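Local structure of putative xanthine dehydrogenase YAGS fad-binding subunit (Escherichia coli, 5G5G) at residues P276-H288 with P344-G357. The protein carries the molybdenum cofactor and probably oxidises aldehydes as the large subunit of a heterotrimeric periplasmic oxidase of the xanthine dehydrogenase family. Numbering follows the deposited sequence.
With MOS (dioxothiomolybdenum(VI) ion), chain Z; MCN (pterin cytosine dinucleotide), chain Y.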
ATOM      1  N   PRO C 276       6.261  -6.087  -6.847  1.00 11.43           N
ATOM      2  CA  PRO C 276       6.013  -5.065  -7.872  1.00 11.31           C
ATOM      3  C   PRO C 276       6.482  -5.413  -9.308  1.00 11.74           C
ATOM      4  O   PRO C 276       5.811  -5.011 -10.278  1.00 13.17           O
ATOM      5  CB  PRO C 276       6.689  -3.824  -7.296  1.00 11.29           C
ATOM      6  CG  PRO C 276       6.604  -4.024  -5.833  1.00 11.22           C
ATOM      7  CD  PRO C 276       6.874  -5.506  -5.650  1.00 11.40           C
ATOM      8  N   ASN C 277       7.615  -6.138  -9.446  1.00 11.54           N
ATOM      9  CA  ASN C 277       8.072  -6.633 -10.738  1.00 11.96           C
ATOM     10  C   ASN C 277       7.563  -8.024 -11.107  1.00 12.07           C
ATOM     11  O   ASN C 277       7.385  -8.293 -12.289  1.00 12.25           O
ATOM     12  CB  ASN C 277       9.615  -6.574 -10.899  1.00 12.12           C
ATOM     13  CG  ASN C 277      10.146  -5.178 -10.953  1.00 12.34           C
ATOM     14  OD1 ASN C 277      10.115  -4.515 -12.003  1.00 12.90           O
ATOM     15  ND2 ASN C 277      10.599  -4.695  -9.838  1.00 12.11           N
ATOM     16  N   ASN C 278       7.335  -8.923 -10.125  1.00 11.93           N
ATOM     17  CA  ASN C 278       6.863 -10.278 -10.468  1.00 12.47           C
ATOM     18  C   ASN C 278       5.427 -10.285 -10.974  1.00 12.24           C
ATOM     19  O   ASN C 278       5.100 -11.066 -11.876  1.00 12.57           O
ATOM     20  CB  ASN C 278       6.952 -11.245  -9.275  1.00 12.51           C
ATOM     21  CG  ASN C 278       6.394 -12.601  -9.618  1.00 13.31           C
ATOM     22  OD1 ASN C 278       5.252 -12.920  -9.295  1.00 13.71           O
ATOM     23  ND2 ASN C 278       7.205 -13.399 -10.350  1.00 14.86           N
ATOM     24  N   THR C 279       4.584  -9.427 -10.390  1.00 12.23           N
ATOM     25  CA  THR C 279       3.150  -9.502 -10.620  1.00 12.13           C
ATOM     26  C   THR C 279       2.777  -8.468 -11.697  1.00 12.65           C
ATOM     27  O   THR C 279       3.518  -8.305 -12.639  1.00 14.47           O
ATOM     28  CB  THR C 279       2.313  -9.356  -9.354  1.00 11.39           C
ATOM     29  OG1 THR C 279       2.430  -8.068  -8.726  1.00 10.93           O
ATOM     30  CG2 THR C 279       2.761 -10.403  -8.319  1.00 11.43           C
ATOM     31  N   THR C 280       1.626  -7.816 -11.568  1.00 11.98           N
ATOM     32  CA  THR C 280       1.207  -6.858 -12.572  1.00 12.12           C
ATOM     33  C   THR C 280       1.235  -5.435 -11.988  1.00 12.04           C
ATOM     34  O   THR C 280       1.332  -5.254 -10.771  1.00 11.63           O
ATOM     35  CB  THR C 280      -0.196  -7.158 -13.073  1.00 12.14           C
ATOM     36  OG1 THR C 280      -1.158  -6.978 -12.041  1.00 11.88           O
ATOM     37  CG2 THR C 280      -0.279  -8.581 -13.584  1.00 12.50           C
ATOM     38  N   HIS C 281       1.115  -4.484 -12.898  1.00 11.77           N
ATOM     39  CA  HIS C 281       1.056  -3.095 -12.560  1.00 11.48           C
ATOM     40  C   HIS C 281       0.084  -2.324 -13.482  1.00 11.17           C
ATOM     41  O   HIS C 281      -0.119  -2.747 -14.570  1.00 11.50           O
ATOM     42  CB  HIS C 281       2.436  -2.420 -12.781  1.00 11.89           C
ATOM     43  CG  HIS C 281       2.954  -2.550 -14.182  1.00 12.53           C
ATOM     44  ND1 HIS C 281       2.839  -1.551 -15.115  1.00 13.18           N
ATOM     45  CD2 HIS C 281       3.560  -3.582 -14.813  1.00 12.22           C
ATOM     46  CE1 HIS C 281       3.331  -1.962 -16.264  1.00 12.82           C
ATOM     47  NE2 HIS C 281       3.779  -3.190 -16.106  1.00 14.19           N
ATOM     48  N   ARG C 282      -0.469  -1.229 -13.002  1.00 10.92           N
ATOM     49  CA  ARG C 282      -1.184  -0.356 -13.929  1.00 11.43           C
ATOM     50  C   ARG C 282      -0.158   0.169 -14.963  1.00 12.17           C
ATOM     51  O   ARG C 282       0.836   0.690 -14.562  1.00 12.27           O
ATOM     52  CB  ARG C 282      -1.844   0.837 -13.257  1.00 11.38           C
ATOM     53  CG  ARG C 282      -2.754   1.586 -14.243  1.00 11.81           C
ATOM     54  CD  ARG C 282      -3.262   2.938 -13.749  1.00 12.13           C
ATOM     55  NE  ARG C 282      -3.925   2.884 -12.448  1.00 11.98           N
ATOM     56  CZ  ARG C 282      -5.195   2.501 -12.209  1.00 11.42           C
ATOM     57  NH1 ARG C 282      -5.939   1.921 -13.136  1.00 11.60           N
ATOM     58  NH2 ARG C 282      -5.661   2.536 -10.964  1.00 11.50           N
ATOM     59  N   PRO C 283      -0.455   0.075 -16.271  1.00 11.93           N
ATOM     60  CA  PRO C 283       0.434   0.699 -17.249  1.00 12.74           C
ATOM     61  C   PRO C 283       0.450   2.201 -17.111  1.00 12.35           C
ATOM     62  O   PRO C 283      -0.612   2.819 -16.931  1.00 12.24           O
ATOM     63  CB  PRO C 283      -0.185   0.295 -18.591  1.00 13.43           C
ATOM     64  CG  PRO C 283      -1.044  -0.923 -18.271  1.00 12.63           C
ATOM     65  CD  PRO C 283      -1.553  -0.663 -16.922  1.00 12.51           C
ATOM     66  N   ALA C 284       1.640   2.769 -17.231  1.00 12.41           N
ATOM     67  CA  ALA C 284       1.823   4.174 -17.459  1.00 12.83           C
ATOM     68  C   ALA C 284       1.041   4.564 -18.699  1.00 13.23           C
ATOM     69  O   ALA C 284       0.800   3.709 -19.599  1.00 13.61           O
ATOM     70  CB  ALA C 284       3.289   4.528 -17.669  1.00 13.58           C
ATOM     71  N   THR C 285       0.624   5.826 -18.750  1.00 13.12           N
ATOM     72  CA  THR C 285      -0.012   6.375 -19.937  1.00 13.32           C
ATOM     73  C   THR C 285       0.646   7.688 -20.385  1.00 13.45           C
ATOM     74  O   THR C 285       1.247   8.409 -19.617  1.00 13.27           O
ATOM     75  CB  THR C 285      -1.556   6.614 -19.795  1.00 13.40           C
ATOM     76  OG1 THR C 285      -1.791   7.718 -18.895  1.00 13.76           O
ATOM     77  CG2 THR C 285      -2.263   5.344 -19.270  1.00 13.73           C
ATOM     78  N   LEU C 286       0.439   8.009 -21.653  1.00 13.98           N
ATOM     79  CA  LEU C 286       0.840   9.287 -22.246  1.00 14.95           C
ATOM     80  C   LEU C 286      -0.397   9.692 -23.078  1.00 14.38           C
ATOM     81  O   LEU C 286      -0.773   8.978 -24.005  1.00 14.99           O
ATOM     82  CB  LEU C 286       2.110   9.108 -23.072  1.00 16.05           C
ATOM     83  CG  LEU C 286       2.776  10.335 -23.684  1.00 18.42           C
ATOM     84  CD1 LEU C 286       4.194   9.978 -24.108  1.00 20.03           C
ATOM     85  CD2 LEU C 286       1.998  10.897 -24.867  1.00 19.44           C
ATOM     86  N   GLN C 287      -1.053  10.766 -22.698  1.00 13.95           N
ATOM     87  CA  GLN C 287      -2.370  11.092 -23.241  1.00 13.79           C
ATOM     88  C   GLN C 287      -2.379  12.475 -23.885  1.00 14.50           C
ATOM     89  O   GLN C 287      -1.840  13.429 -23.308  1.00 14.65           O
ATOM     90  CB  GLN C 287      -3.412  11.058 -22.155  1.00 13.46           C
ATOM     91  CG  GLN C 287      -3.492   9.715 -21.418  1.00 13.20           C
ATOM     92  CD  GLN C 287      -4.552   9.718 -20.364  1.00 12.88           C
ATOM     93  OE1 GLN C 287      -5.728  10.012 -20.614  1.00 13.03           O
ATOM     94  NE2 GLN C 287      -4.170   9.327 -19.196  1.00 12.79           N
ATOM     95  N   HIS C 288      -3.037  12.577 -25.024  1.00 14.58           N
ATOM     96  CA  HIS C 288      -3.124  13.847 -25.757  1.00 15.25           C
ATOM     97  C   HIS C 288      -4.602  14.225 -25.882  1.00 14.82           C
ATOM     98  O   HIS C 288      -5.381  13.473 -26.482  1.00 14.58           O
ATOM     99  CB  HIS C 288      -2.452  13.678 -27.113  1.00 16.56           C
ATOM    100  CG  HIS C 288      -2.332  14.947 -27.884  1.00 18.09           C
ATOM    101  ND1 HIS C 288      -2.211  14.971 -29.254  1.00 20.08           N
ATOM    102  CD2 HIS C 288      -2.333  16.236 -27.483  1.00 18.60           C
ATOM    103  CE1 HIS C 288      -2.120  16.233 -29.663  1.00 20.55           C
ATOM    104  NE2 HIS C 288      -2.189  17.019 -28.601  1.00 19.46           N
ATOM    105  N   PRO C 344       7.557  -5.596 -16.749  1.00 14.73           N
ATOM    106  CA  PRO C 344       6.587  -6.581 -16.286  1.00 14.77           C
ATOM    107  C   PRO C 344       5.177  -6.350 -16.883  1.00 14.52           C
ATOM    108  O   PRO C 344       4.918  -5.255 -17.462  1.00 14.09           O
ATOM    109  CB  PRO C 344       6.622  -6.392 -14.772  1.00 14.77           C
ATOM    110  CG  PRO C 344       8.080  -6.031 -14.515  1.00 14.10           C
ATOM    111  CD  PRO C 344       8.330  -5.026 -15.622  1.00 14.68           C
ATOM    112  N   GLU C 345       4.338  -7.362 -16.782  1.00 13.84           N
ATOM    113  CA  GLU C 345       2.997  -7.333 -17.379  1.00 14.66           C
ATOM    114  C   GLU C 345       2.164  -6.184 -16.809  1.00 13.45           C
ATOM    115  O   GLU C 345       1.921  -6.118 -15.609  1.00 12.78           O
ATOM    116  CB  GLU C 345       2.229  -8.632 -17.094  1.00 15.38           C
ATOM    117  CG  GLU C 345       0.886  -8.774 -17.803  1.00 16.45           C
ATOM    118  CD  GLU C 345       0.207 -10.072 -17.444  1.00 17.52           C
ATOM    119  OE1 GLU C 345       0.764 -11.155 -17.767  1.00 18.35           O
ATOM    120  OE2 GLU C 345      -0.896 -10.015 -16.875  1.00 17.41           O
ATOM    121  N   GLY C 346       1.651  -5.346 -17.697  1.00 13.12           N
ATOM    122  CA  GLY C 346       0.660  -4.364 -17.363  1.00 12.88           C
ATOM    123  C   GLY C 346      -0.705  -5.024 -17.301  1.00 12.99           C
ATOM    124  O   GLY C 346      -1.046  -5.887 -18.124  1.00 13.36           O
ATOM    125  N   ASN C 347      -1.503  -4.621 -16.331  1.00 13.45           N
ATOM    126  CA  ASN C 347      -2.841  -5.185 -16.238  1.00 13.28           C
ATOM    127  C   ASN C 347      -3.689  -4.342 -15.287  1.00 12.74           C
ATOM    128  O   ASN C 347      -3.266  -3.276 -14.819  1.00 11.90           O
ATOM    129  CB  ASN C 347      -2.795  -6.682 -15.820  1.00 13.39           C
ATOM    130  CG  ASN C 347      -3.833  -7.532 -16.552  1.00 14.20           C
ATOM    131  OD1 ASN C 347      -5.023  -7.144 -16.671  1.00 13.69           O
ATOM    132  ND2 ASN C 347      -3.424  -8.697 -16.970  1.00 14.76           N
ATOM    133  N   ALA C 348      -4.866  -4.884 -14.966  1.00 11.88           N
ATOM    134  CA  ALA C 348      -5.853  -4.172 -14.165  1.00 11.99           C
ATOM    135  C   ALA C 348      -5.368  -3.703 -12.814  1.00 11.65           C
ATOM    136  O   ALA C 348      -4.787  -4.462 -12.012  1.00 11.30           O
ATOM    137  CB  ALA C 348      -7.080  -5.024 -13.947  1.00 12.76           C
ATOM    138  N   MET C 349      -5.688  -2.459 -12.545  1.00 11.00           N
ATOM    139  CA  MET C 349      -5.659  -1.900 -11.225  1.00 10.81           C
ATOM    140  C   MET C 349      -6.894  -1.006 -11.105  1.00 11.01           C
ATOM    141  O   MET C 349      -7.329  -0.427 -12.114  1.00 11.52           O
ATOM    142  CB  MET C 349      -4.388  -1.125 -10.979  1.00 10.82           C
ATOM    143  CG  MET C 349      -4.294  -0.496  -9.606  1.00 11.09           C
ATOM    144  SD  MET C 349      -2.598   0.120  -9.287  1.00 12.41           S
ATOM    145  CE  MET C 349      -2.786   1.211  -7.892  1.00 12.44           C
ATOM    146  N   ARG C 350      -7.426  -0.974  -9.895  1.00 10.58           N
ATOM    147  CA  ARG C 350      -8.707  -0.278  -9.536  1.00 10.86           C
ATOM    148  C   ARG C 350      -9.100   0.793 -10.554  1.00 11.75           C
ATOM    149  O   ARG C 350      -8.403   1.794 -10.697  1.00 11.92           O
ATOM    150  CB  ARG C 350      -8.581   0.300  -8.147  1.00 10.30           C
ATOM    151  CG  ARG C 350      -9.941   0.671  -7.518  1.00 10.29           C
ATOM    152  CD  ARG C 350      -9.685   1.082  -6.092  1.00 10.87           C
ATOM    153  NE  ARG C 350     -10.915   1.189  -5.326  1.00 11.06           N
ATOM    154  CZ  ARG C 350     -11.010   1.213  -3.989  1.00 12.70           C
ATOM    155  NH1 ARG C 350      -9.931   1.209  -3.242  1.00 13.79           N
ATOM    156  NH2 ARG C 350     -12.198   1.298  -3.401  1.00 12.22           N
ATOM    157  N   ALA C 351     -10.210   0.554 -11.239  1.00 11.31           N
ATOM    158  CA  ALA C 351     -10.730   1.415 -12.343  1.00 12.21           C
ATOM    159  C   ALA C 351      -9.724   1.498 -13.497  1.00 12.21           C
ATOM    160  O   ALA C 351      -9.296   2.584 -13.920  1.00 11.96           O
ATOM    161  CB  ALA C 351     -11.130   2.804 -11.845  1.00 12.13           C
ATOM    162  N   PRO C 352      -9.415   0.352 -14.100  1.00 13.21           N
ATOM    163  CA  PRO C 352      -8.528   0.363 -15.249  1.00 13.49           C
ATOM    164  C   PRO C 352      -9.119   1.244 -16.340  1.00 13.41           C
ATOM    165  O   PRO C 352     -10.344   1.188 -16.597  1.00 12.65           O
ATOM    166  CB  PRO C 352      -8.498  -1.097 -15.727  1.00 14.38           C
ATOM    167  CG  PRO C 352      -9.527  -1.795 -14.937  1.00 14.86           C
ATOM    168  CD  PRO C 352      -9.890  -0.998 -13.761  1.00 13.68           C
ATOM    169  N   GLY C 353      -8.250   2.069 -16.890  1.00 13.38           N
ATOM    170  CA  GLY C 353      -8.641   2.998 -17.934  1.00 13.54           C
ATOM    171  C   GLY C 353      -9.214   4.285 -17.376  1.00 13.85           C
ATOM    172  O   GLY C 353      -8.661   5.364 -17.634  1.00 13.09           O
ATOM    173  N   GLU C 354     -10.341   4.229 -16.640  1.00 13.37           N
ATOM    174  CA  GLU C 354     -10.924   5.470 -16.128  1.00 13.93           C
ATOM    175  C   GLU C 354     -10.039   6.174 -15.126  1.00 12.83           C
ATOM    176  O   GLU C 354      -9.960   7.401 -15.111  1.00 12.42           O
ATOM    177  CB  GLU C 354     -12.324   5.234 -15.516  1.00 14.95           C
ATOM    178  CG  GLU C 354     -13.444   5.387 -16.528  1.00 16.79           C
ATOM    179  CD  GLU C 354     -13.653   4.195 -17.416  1.00 19.48           C
ATOM    180  OE1 GLU C 354     -13.037   3.131 -17.230  1.00 19.71           O
ATOM    181  OE2 GLU C 354     -14.480   4.341 -18.335  1.00 24.60           O
ATOM    182  N   ALA C 355      -9.324   5.439 -14.279  1.00 12.13           N
ATOM    183  CA  ALA C 355      -8.509   6.175 -13.291  1.00 11.57           C
ATOM    184  C   ALA C 355      -7.488   7.114 -14.012  1.00 11.88           C
ATOM    185  O   ALA C 355      -7.501   8.318 -13.804  1.00 12.14           O
ATOM    186  CB  ALA C 355      -7.844   5.219 -12.299  1.00 11.71           C
ATOM    187  N   PRO C 356      -6.628   6.583 -14.905  1.00 12.39           N
ATOM    188  CA  PRO C 356      -5.701   7.488 -15.602  1.00 12.23           C
ATOM    189  C   PRO C 356      -6.362   8.371 -16.643  1.00 12.23           C
ATOM    190  O   PRO C 356      -5.932   9.537 -16.844  1.00 13.13           O
ATOM    191  CB  PRO C 356      -4.651   6.534 -16.206  1.00 12.60           C
ATOM    192  CG  PRO C 356      -5.407   5.233 -16.407  1.00 12.60           C
ATOM    193  CD  PRO C 356      -6.347   5.160 -15.229  1.00 12.37           C
ATOM    194  N   GLY C 357      -7.431   7.902 -17.275  1.00 11.93           N
ATOM    195  CA  GLY C 357      -8.118   8.739 -18.261  1.00 11.89           C
ATOM    196  C   GLY C 357      -8.674   9.997 -17.647  1.00 11.97           C
ATOM    197  O   GLY C 357      -8.541  11.080 -18.220  1.00 11.93           O
TER
HETATM  198 MO   MOS Z 922     -10.919  -4.245 -10.139  1.00 12.91          MO
HETATM  199  S   MOS Z 922      -9.161  -3.508 -11.457  0.60 14.31           S
HETATM  200  O1  MOS Z 922     -10.253  -5.875  -9.830  1.00 12.77           O
HETATM  201  O2  MOS Z 922     -11.782  -4.447 -12.037  1.00 14.52           O
HETATM  202  N1  MCN Y 921     -21.724  -1.469  -2.198  1.00 10.61           N
HETATM  203  C2  MCN Y 921     -22.968  -1.155  -1.487  1.00 10.31           C
HETATM  204  N3  MCN Y 921     -23.942  -0.802  -2.609  1.00 10.44           N
HETATM  205  C4  MCN Y 921     -23.801  -0.636  -3.914  1.00 10.65           C
HETATM  206  C5  MCN Y 921     -22.471  -1.134  -4.408  1.00 10.58           C
HETATM  207  C6  MCN Y 921     -21.533  -1.437  -3.559  1.00 10.31           C
HETATM  208  O2  MCN Y 921     -23.208  -1.188  -0.396  1.00 10.67           O
HETATM  209  N4  MCN Y 921     -24.658  -0.215  -4.775  1.00 10.72           N
HETATM  210  C1' MCN Y 921     -20.617  -1.642  -1.271  1.00 10.98           C
HETATM  211  C2D MCN Y 921     -20.665  -3.046  -0.560  1.00 11.03           C
HETATM  212  O2' MCN Y 921     -20.002  -2.967   0.700  1.00 11.43           O
HETATM  213  C3' MCN Y 921     -19.903  -3.799  -1.527  1.00 11.03           C
HETATM  214  C4D MCN Y 921     -18.673  -2.952  -2.085  1.00 10.70           C
HETATM  215  O4D MCN Y 921     -19.377  -1.621  -1.990  1.00 10.68           O
HETATM  216  O3' MCN Y 921     -19.317  -5.085  -1.111  1.00 10.71           O
HETATM  217  C5' MCN Y 921     -18.154  -3.049  -3.397  1.00 10.12           C
HETATM  218  O5' MCN Y 921     -19.090  -3.504  -4.344  1.00  9.80           O
HETATM  219  PA  MCN Y 921     -18.787  -3.281  -5.848  1.00  9.99           P
HETATM  220  O1A MCN Y 921     -19.773  -4.150  -6.627  1.00 10.68           O
HETATM  221  O2A MCN Y 921     -18.650  -1.827  -6.137  1.00 11.05           O
HETATM  222  O3A MCN Y 921     -17.251  -3.944  -6.050  1.00 10.74           O
HETATM  223  PB  MCN Y 921     -16.983  -5.487  -6.268  1.00 10.73           P
HETATM  224  O1B MCN Y 921     -17.047  -5.817  -7.697  1.00 10.42           O
HETATM  225  O2B MCN Y 921     -17.791  -6.279  -5.294  1.00 11.19           O
HETATM  226  O3B MCN Y 921     -15.516  -5.530  -5.706  1.00 10.06           O
HETATM  227  C10 MCN Y 921     -14.380  -5.191  -6.609  1.00  9.75           C
HETATM  228  C9' MCN Y 921     -13.841  -3.819  -6.409  1.00  9.77           C
HETATM  229  C8' MCN Y 921     -12.726  -3.586  -7.568  1.00  9.95           C
HETATM  230  S8' MCN Y 921     -13.027  -4.047  -9.151  1.00  9.98           S
HETATM  231  C7' MCN Y 921     -11.608  -3.235  -7.160  1.00  9.79           C
HETATM  232  S7' MCN Y 921     -10.199  -3.121  -8.256  1.00  9.88           S
HETATM  233  C6' MCN Y 921     -11.365  -2.623  -5.746  1.00  9.78           C
HETATM  234  C7  MCN Y 921     -12.824  -2.442  -5.110  1.00  9.15           C
HETATM  235  O9' MCN Y 921     -13.550  -3.604  -5.126  1.00  9.76           O
HETATM  236  N5' MCN Y 921     -10.663  -3.785  -4.987  1.00  9.12           N
HETATM  237  C4A MCN Y 921     -10.613  -3.726  -3.491  1.00  9.51           C
HETATM  238  N8' MCN Y 921     -12.626  -2.110  -3.683  1.00  9.39           N
HETATM  239  C4B MCN Y 921     -11.769  -2.829  -2.928  1.00  9.53           C
HETATM  240  N1' MCN Y 921     -11.733  -2.590  -1.554  1.00  9.54           N
HETATM  241  C2' MCN Y 921     -11.066  -3.434  -0.660  1.00 10.12           C
HETATM  242  N2' MCN Y 921     -11.014  -3.220   0.565  1.00  9.93           N
HETATM  243  N3' MCN Y 921     -10.073  -4.185  -1.228  1.00  9.78           N
HETATM  244  C4' MCN Y 921      -9.872  -4.572  -2.543  1.00 10.23           C
HETATM  245  O4' MCN Y 921      -9.050  -5.301  -3.129  1.00  9.07           O
HETATM  246  O   HOH W   1       4.587  -9.532 -14.910  1.00 16.47           O
HETATM  247  O   HOH W   2      -3.851  -7.045 -12.469  1.00 11.94           O
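R282 reaches across to M349, R350, A355 and P356. Its CB lies against M349, 3.9 Å from M349 CB; CG stands anti to the backbone N (chi1 -171°), and CD runs on to the ring of P356. There the chain bends at chi3, laying the guanidinium flat between M349 CB over the centre of one face and A355 CB over the rim of the other. NE turns to Q185. NH2 gives a nearly straight bond to R350 O (2.9 Å, 171°) in the guanidinium plane; NH1 bonds weakly to M349 O and pairs with E317, so the buried charge has a carboxylate mate.

The loop gripped here, in the molybdopterin-binding part of this xanthine dehydrogenase relative, runs beside the metal: A348 CB and P352 CD touch the sulfur of the dioxothiomolybdenum ion, and pterin N8' sits over one face of the R350 guanidinium, 3.4 Å from R350 NH2, while R350 NE bonds to G691 O. R282 is thus a second-shell residue to that site.

Upstream, H281 and G346 form a single beta bridge, with N347 N bonded to H281 O at 2.9 Å. The H281 ring, its CG between backbone N and carbonyl carbon (chi1 57°), folds back under G346 CA, a CH-pi contact 3.8 Å from the centroid. In its own plane NE2 meets P344 O at 2.7 Å, from above that carbonyl, while ND1 holds R282 O. A leucine here would probably leave P344 O and R282 O without these donors.

Farther along, Q287 NE2 bonds to P356 O at 2.9 Å and also to T285 OG1, while Q287 OE1 takes H304, tying strand 285-293 to the first turn of helix 354-372.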